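Local atomic coordinates of SecB-like chaperone Rv1957 (PDB entry 5MTW), a protein that acts as a homotetrameric SecB-like chaperone of a mycobacterial toxin-antitoxin-chaperone system, prevents aggregation of the antitoxin HigA1 and is required for neutralisation of the toxin HigB1. Residues V18-A23 / E126-Y131; T66-F70 / F112-L116. One frame throughout, in Å; residues are numbered along the deposited sequence.

Overall arrangement
Both contacts lie at the same end of the subunit, their centres 13 Å apart and each partly buried. Contact 1 sets the short helix 20-25 against the start of helix 125-154; contact 2 pairs the ends of strands 69-82 and 99-114, neighbours in the antiparallel sheet, and is nested along the chain inside the loop that contact 1 closes. Their chemistry follows their place: contact 1 is apolar packing plus one salt bridge, R21 to E127, contact 2 backbone hydrogen bonds, CH-pi contacts and aromatic side chains packed together. The two meet directly, since the CD2 atoms of Y131 and L128 pack on F70 and the Y131 hydroxyl touches the ring of F112.

Contact 1 (V18-A23 / E126-Y131); sequences VGARLA and EELTAY
The two backbones come closest where G19 faces E127, their CA atoms 4.6 Å apart, with G19 at the N-cap position of the short helix 20-25. Lacking a side chain, G19 lets the backbones come this near, and its CA lies 4.1 Å from E127 O. The methyl of A130 lies 3.9 Å from G19 N. V18 continues the apolar border, its CB 4.0 Å from A130 CB, while its CG1 rests near the carbonyl O of E126.

L22 is the main apolar side chain of the short helix. Its CG stands opposite the backbone N (chi1 -175°), which directs the branch toward the long helix, where CD2 does the touching; this one methyl meets L128 CD2 at 3.8 Å, the CB of Y131 and the carbonyl O of E127. Y131 reaches back the other way, and its ring atom CE1 comes to 3.5 Å from A23 CA, with the A23 methyl at the ring edge, in its plane. In the SecB-like fold the long helix packs on the four-stranded antiparallel sheet, and Y131 joins the layers: its ring makes an edge-to-face pair with F112 of strand 99-114, and Y131 also packs on I164 of the second subunit.

The extended chain of R21 brings NH1 to E127 OE1 at 3.0 Å, a salt bridge whose hydrogen bond is weak because the N-H points at only 129°. Guanidinium and carboxylate are nearly coplanar, 15° apart, with the carboxylate at the guanidinium edge, while R21 CD passes E127 OE2 at 3.5 Å. E127 OE1 also accepts a weak bond from T124 N, and R21 NH2 has a long, weak ion pair with E120.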
ATOM      1  N   VAL A  18      32.581   8.610  -9.301  1.00 48.93           N
ATOM      2  CA  VAL A  18      32.765   9.561  -8.205  1.00 49.65           C
ATOM      3  C   VAL A  18      32.233   8.944  -6.918  1.00 49.89           C
ATOM      4  O   VAL A  18      32.696   9.272  -5.819  1.00 54.11           O
ATOM      5  CB  VAL A  18      32.097  10.951  -8.461  1.00 49.51           C
ATOM      6  CG1 VAL A  18      32.158  11.835  -7.216  1.00 51.83           C
ATOM      7  CG2 VAL A  18      32.754  11.705  -9.616  1.00 49.18           C
ATOM      8  N   GLY A  19      31.261   8.055  -7.047  1.00 50.01           N
ATOM      9  CA  GLY A  19      30.581   7.487  -5.898  1.00 48.78           C
ATOM     10  C   GLY A  19      30.825   6.000  -5.720  1.00 52.63           C
ATOM     11  O   GLY A  19      30.170   5.389  -4.864  1.00 48.11           O
ATOM     12  N   ALA A  20      31.749   5.415  -6.505  1.00 46.43           N
ATOM     13  CA  ALA A  20      32.098   3.958  -6.397  1.00 46.33           C
ATOM     14  C   ALA A  20      32.674   3.587  -5.040  1.00 46.32           C
ATOM     15  O   ALA A  20      32.365   2.523  -4.460  1.00 37.26           O
ATOM     16  CB  ALA A  20      33.090   3.556  -7.473  1.00 48.03           C
ATOM     17  N   ARG A  21      33.497   4.483  -4.509  1.00 40.10           N
ATOM     18  CA  ARG A  21      34.123   4.242  -3.223  1.00 45.15           C
ATOM     19  C   ARG A  21      33.075   4.131  -2.066  1.00 49.08           C
ATOM     20  O   ARG A  21      33.104   3.190  -1.236  1.00 45.39           O
ATOM     21  CB  ARG A  21      35.144   5.355  -2.949  1.00 45.95           C
ATOM     22  CG  ARG A  21      35.943   5.142  -1.662  1.00 49.05           C
ATOM     23  CD  ARG A  21      36.741   6.366  -1.191  1.00 50.24           C
ATOM     24  NE  ARG A  21      36.988   6.211   0.245  0.50 47.68           N
ATOM     25  CZ  ARG A  21      36.523   6.996   1.218  0.50 46.02           C
ATOM     26  NH1 ARG A  21      35.816   8.103   0.981  0.50 42.95           N
ATOM     27  NH2 ARG A  21      36.803   6.666   2.472  0.50 46.46           N
ATOM     28  N   LEU A  22      32.163   5.102  -2.014  1.00 42.83           N
ATOM     29  CA  LEU A  22      31.072   5.059  -1.059  1.00 41.50           C
ATOM     30  C   LEU A  22      30.070   3.914  -1.346  1.00 41.97           C
ATOM     31  O   LEU A  22      29.548   3.304  -0.411  1.00 46.86           O
ATOM     32  CB  LEU A  22      30.383   6.408  -1.011  1.00 40.72           C
ATOM     33  CG  LEU A  22      29.298   6.607   0.010  1.00 38.67           C
ATOM     34  CD1 LEU A  22      29.800   6.449   1.421  1.00 37.02           C
ATOM     35  CD2 LEU A  22      28.745   7.990  -0.227  1.00 40.75           C
ATOM     36  N   ALA A  23      29.872   3.571  -2.616  1.00 44.38           N
ATOM     37  CA  ALA A  23      29.059   2.430  -2.973  1.00 46.56           C
ATOM     38  C   ALA A  23      29.566   1.086  -2.451  1.00 52.56           C
ATOM     39  O   ALA A  23      28.760   0.186  -2.316  1.00 51.48           O
ATOM     40  CB  ALA A  23      28.864   2.365  -4.476  1.00 48.71           C
ATOM     41  N   GLU A 126      30.815  15.511  -2.908  1.00 46.19           N
ATOM     42  CA  GLU A 126      30.705  14.980  -4.278  1.00 43.38           C
ATOM     43  C   GLU A 126      30.361  13.513  -4.275  1.00 42.60           C
ATOM     44  O   GLU A 126      29.570  13.061  -5.107  1.00 41.22           O
ATOM     45  CB  GLU A 126      32.019  15.160  -5.064  1.00 45.47           C
ATOM     46  CG  GLU A 126      32.357  16.608  -5.378  1.00 48.92           C
ATOM     47  CD  GLU A 126      32.741  17.419  -4.134  1.00 55.92           C
ATOM     48  OE1 GLU A 126      33.453  16.866  -3.256  1.00 51.57           O
ATOM     49  OE2 GLU A 126      32.311  18.593  -4.019  1.00 62.33           O
ATOM     50  N   GLU A 127      31.034  12.754  -3.408  1.00 38.43           N
ATOM     51  CA  GLU A 127      30.830  11.332  -3.297  1.00 37.84           C
ATOM     52  C   GLU A 127      29.350  11.017  -2.843  1.00 35.50           C
ATOM     53  O   GLU A 127      28.680  10.203  -3.429  1.00 31.70           O
ATOM     54  CB  GLU A 127      31.855  10.718  -2.339  1.00 42.40           C
ATOM     55  CG  GLU A 127      33.317  10.763  -2.796  1.00 50.90           C
ATOM     56  CD  GLU A 127      34.266   9.893  -1.943  1.00 52.53           C
ATOM     57  OE1 GLU A 127      34.239   9.945  -0.704  1.00 56.85           O
ATOM     58  OE2 GLU A 127      35.071   9.132  -2.508  1.00 63.51           O
ATOM     59  N   LEU A 128      28.889  11.715  -1.810  1.00 35.02           N
ATOM     60  CA  LEU A 128      27.552  11.609  -1.299  1.00 34.03           C
ATOM     61  C   LEU A 128      26.523  11.949  -2.372  1.00 35.43           C
ATOM     62  O   LEU A 128      25.555  11.189  -2.565  1.00 31.27           O
ATOM     63  CB  LEU A 128      27.413  12.510  -0.083  1.00 33.50           C
ATOM     64  CG  LEU A 128      28.208  11.940   1.091  1.00 31.36           C
ATOM     65  CD1 LEU A 128      28.633  13.039   2.094  1.00 28.92           C
ATOM     66  CD2 LEU A 128      27.374  10.882   1.767  1.00 31.85           C
ATOM     67  N   THR A 129      26.736  13.074  -3.074  1.00 36.25           N
ATOM     68  CA  THR A 129      25.851  13.548  -4.177  1.00 37.47           C
ATOM     69  C   THR A 129      25.791  12.525  -5.310  1.00 35.13           C
ATOM     70  O   THR A 129      24.732  12.150  -5.719  1.00 33.37           O
ATOM     71  CB  THR A 129      26.270  14.948  -4.670  1.00 39.63           C
ATOM     72  OG1 THR A 129      25.988  15.879  -3.621  1.00 42.01           O
ATOM     73  CG2 THR A 129      25.491  15.388  -5.871  1.00 45.88           C
ATOM     74  N   ALA A 130      26.915  11.965  -5.724  1.00 36.28           N
ATOM     75  CA  ALA A 130      26.892  11.010  -6.837  1.00 39.32           C
ATOM     76  C   ALA A 130      26.123   9.724  -6.432  1.00 39.91           C
ATOM     77  O   ALA A 130      25.389   9.113  -7.248  1.00 38.09           O
ATOM     78  CB  ALA A 130      28.307  10.650  -7.247  1.00 36.14           C
ATOM     79  N   TYR A 131      26.352   9.306  -5.181  1.00 38.41           N
ATOM     80  CA  TYR A 131      25.771   8.058  -4.675  1.00 34.57           C
ATOM     81  C   TYR A 131      24.282   8.207  -4.586  1.00 31.71           C
ATOM     82  O   TYR A 131      23.607   7.283  -4.940  1.00 30.74           O
ATOM     83  CB  TYR A 131      26.332   7.655  -3.315  1.00 35.13           C
ATOM     84  CG  TYR A 131      25.809   6.316  -2.753  1.00 33.95           C
ATOM     85  CD1 TYR A 131      26.324   5.093  -3.188  1.00 34.56           C
ATOM     86  CD2 TYR A 131      24.777   6.291  -1.832  1.00 34.60           C
ATOM     87  CE1 TYR A 131      25.877   3.885  -2.663  1.00 35.64           C
ATOM     88  CE2 TYR A 131      24.291   5.099  -1.309  1.00 35.37           C
ATOM     89  CZ  TYR A 131      24.848   3.894  -1.704  1.00 32.91           C
ATOM     90  OH  TYR A 131      24.366   2.723  -1.174  1.00 28.30           O
TER

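Contact 2 (T66-F70 / F112-L116); sequences TISAF and FDYHL
F70 and F112 leave their paired strands on the same face of the sheet, and their rings lie almost parallel, planes 9° apart, yet so far slid that they barely overlap at a centroid separation of 5.1 Å. What covers the F70 ring is instead the CB of F112, 3.6 Å above its plane and offset toward the rim, a CH-pi contact. Y114 meets F70 from another direction: the two side chains cross at about a right angle, and CD2 of Y114 lies at the edge of the F70 ring, 3.8 Å from CE1. With chi1 near 61°, CG of Y114 sits between its backbone N and carbonyl carbon, and the ring turns back beneath S68, whose CB stands over one face, 3.9 Å from the centroid.

Strands 69-82 and 99-114 are the inner pair of the four-stranded antiparallel sheet. F70 and F112 form a hydrogen-bonded pair: F70 N to F112 O is 2.8 Å, and the return bond from F112 N to F70 O is straighter, at 164°. A69 and D113 make the next, non-hydrogen-bonded pair, with A69 CA 3.2 Å from F112 O in a CA-H...O contact. Beyond it Y114 N donates to S68 O over 3.1 Å, and S68 OG adds a weak bond to Y114 O. D113 turns its carboxylate to R29 in a salt bridge on the opposite face from F70 and F112, while I67 packs against the bound ChAD peptide of the antitoxin HigA1, so this strand end borders the site where the chaperone holds its client.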
ATOM      1  N   THR A  66      30.854  13.523  12.104  1.00 50.55           N
ATOM      2  CA  THR A  66      30.202  13.201  13.389  1.00 50.06           C
ATOM      3  C   THR A  66      29.507  11.874  13.399  1.00 43.12           C
ATOM      4  O   THR A  66      29.404  11.252  14.436  1.00 37.44           O
ATOM      5  CB  THR A  66      29.026  14.097  13.681  1.00 48.19           C
ATOM      6  OG1 THR A  66      29.151  15.280  12.918  1.00 52.75           O
ATOM      7  CG2 THR A  66      28.905  14.365  15.152  1.00 52.10           C
ATOM      8  N   ILE A  67      28.888  11.529  12.272  1.00 42.02           N
ATOM      9  CA  ILE A  67      28.216  10.253  12.163  1.00 35.71           C
ATOM     10  C   ILE A  67      28.421   9.692  10.799  1.00 33.67           C
ATOM     11  O   ILE A  67      28.543  10.432   9.773  1.00 30.61           O
ATOM     12  CB  ILE A  67      26.710  10.263  12.506  1.00 43.71           C
ATOM     13  CG1 ILE A  67      25.922  11.296  11.709  1.00 41.25           C
ATOM     14  CG2 ILE A  67      26.484  10.380  14.011  1.00 46.15           C
ATOM     15  CD1 ILE A  67      24.415  11.089  11.853  1.00 43.00           C
ATOM     16  N   SER A  68      28.481   8.377  10.789  1.00 29.84           N
ATOM     17  CA  SER A  68      28.766   7.689   9.559  1.00 32.15           C
ATOM     18  C   SER A  68      27.389   7.212   8.997  1.00 31.28           C
ATOM     19  O   SER A  68      27.217   6.050   8.666  1.00 34.02           O
ATOM     20  CB  SER A  68      29.740   6.531   9.841  1.00 34.73           C
ATOM     21  OG  SER A  68      29.118   5.570  10.657  1.00 41.78           O
ATOM     22  N   ALA A  69      26.390   8.093   9.024  1.00 29.22           N
ATOM     23  CA  ALA A  69      25.058   7.775   8.458  1.00 28.13           C
ATOM     24  C   ALA A  69      24.666   8.969   7.572  1.00 26.38           C
ATOM     25  O   ALA A  69      25.029  10.106   7.860  1.00 25.36           O
ATOM     26  CB  ALA A  69      24.025   7.497   9.531  1.00 29.18           C
ATOM     27  N   PHE A  70      23.951   8.678   6.477  1.00 25.01           N
ATOM     28  CA  PHE A  70      23.351   9.723   5.674  1.00 23.32           C
ATOM     29  C   PHE A  70      21.970   9.406   5.165  1.00 22.43           C
ATOM     30  O   PHE A  70      21.574   8.246   5.018  1.00 20.53           O
ATOM     31  CB  PHE A  70      24.243  10.116   4.517  1.00 22.60           C
ATOM     32  CG  PHE A  70      24.581   9.000   3.580  1.00 22.58           C
ATOM     33  CD1 PHE A  70      25.560   8.110   3.879  1.00 24.80           C
ATOM     34  CD2 PHE A  70      23.905   8.867   2.373  1.00 22.04           C
ATOM     35  CE1 PHE A  70      25.900   7.057   3.007  1.00 25.10           C
ATOM     36  CE2 PHE A  70      24.247   7.845   1.487  1.00 22.02           C
ATOM     37  CZ  PHE A  70      25.237   6.945   1.816  1.00 24.81           C
ATOM     38  N   PHE A 112      21.048   5.437   5.110  1.00 19.02           N
ATOM     39  CA  PHE A 112      22.152   4.578   4.845  1.00 21.63           C
ATOM     40  C   PHE A 112      23.176   4.813   5.929  1.00 27.11           C
ATOM     41  O   PHE A 112      23.266   5.924   6.498  1.00 22.32           O
ATOM     42  CB  PHE A 112      22.869   4.941   3.556  1.00 23.00           C
ATOM     43  CG  PHE A 112      22.028   4.822   2.334  1.00 21.75           C
ATOM     44  CD1 PHE A 112      21.160   5.833   2.007  1.00 22.47           C
ATOM     45  CD2 PHE A 112      22.120   3.715   1.505  1.00 22.10           C
ATOM     46  CE1 PHE A 112      20.394   5.766   0.862  1.00 24.12           C
ATOM     47  CE2 PHE A 112      21.392   3.641   0.357  1.00 22.47           C
ATOM     48  CZ  PHE A 112      20.471   4.658   0.040  1.00 23.17           C
ATOM     49  N   ASP A 113      23.983   3.810   6.159  1.00 24.83           N
ATOM     50  CA  ASP A 113      25.190   4.088   6.888  1.00 30.87           C
ATOM     51  C   ASP A 113      26.398   3.392   6.202  1.00 31.78           C
ATOM     52  O   ASP A 113      26.246   2.680   5.160  1.00 28.07           O
ATOM     53  CB  ASP A 113      25.003   3.877   8.381  1.00 35.08           C
ATOM     54  CG  ASP A 113      24.531   2.487   8.737  1.00 43.00           C
ATOM     55  OD1 ASP A 113      24.933   1.535   8.053  1.00 43.32           O
ATOM     56  OD2 ASP A 113      23.775   2.367   9.738  1.00 44.70           O
ATOM     57  N   TYR A 114      27.592   3.718   6.687  1.00 33.36           N
ATOM     58  CA  TYR A 114      28.826   3.107   6.147  1.00 35.52           C
ATOM     59  C   TYR A 114      29.924   2.909   7.217  1.00 38.89           C
ATOM     60  O   TYR A 114      29.855   3.458   8.309  1.00 31.63           O
ATOM     61  CB  TYR A 114      29.357   3.961   5.017  1.00 35.75           C
ATOM     62  CG  TYR A 114      29.714   5.356   5.466  1.00 35.89           C
ATOM     63  CD1 TYR A 114      30.983   5.646   6.030  1.00 41.27           C
ATOM     64  CD2 TYR A 114      28.787   6.378   5.387  1.00 35.89           C
ATOM     65  CE1 TYR A 114      31.290   6.922   6.476  1.00 32.32           C
ATOM     66  CE2 TYR A 114      29.087   7.651   5.799  1.00 36.56           C
ATOM     67  CZ  TYR A 114      30.316   7.917   6.356  1.00 37.38           C
ATOM     68  OH  TYR A 114      30.562   9.197   6.700  1.00 35.02           O
ATOM     69  N   HIS A 115      30.919   2.095   6.856  1.00 48.98           N
ATOM     70  CA  HIS A 115      32.083   1.694   7.702  1.00 51.40           C
ATOM     71  C   HIS A 115      33.339   2.128   6.955  1.00 49.16           C
ATOM     72  O   HIS A 115      33.522   1.716   5.816  1.00 58.35           O
ATOM     73  CB  HIS A 115      32.110   0.159   7.877  1.00 54.23           C
ATOM     74  N   LEU A 116      34.167   2.990   7.536  1.00 55.37           N
ATOM     75  CA  LEU A 116      35.265   3.630   6.758  1.00 63.92           C
ATOM     76  C   LEU A 116      36.471   2.685   6.600  1.00 73.19           C
ATOM     77  O   LEU A 116      36.942   2.075   7.559  1.00 69.73           O
ATOM     78  CB  LEU A 116      35.695   4.997   7.346  1.00 54.12           C
TER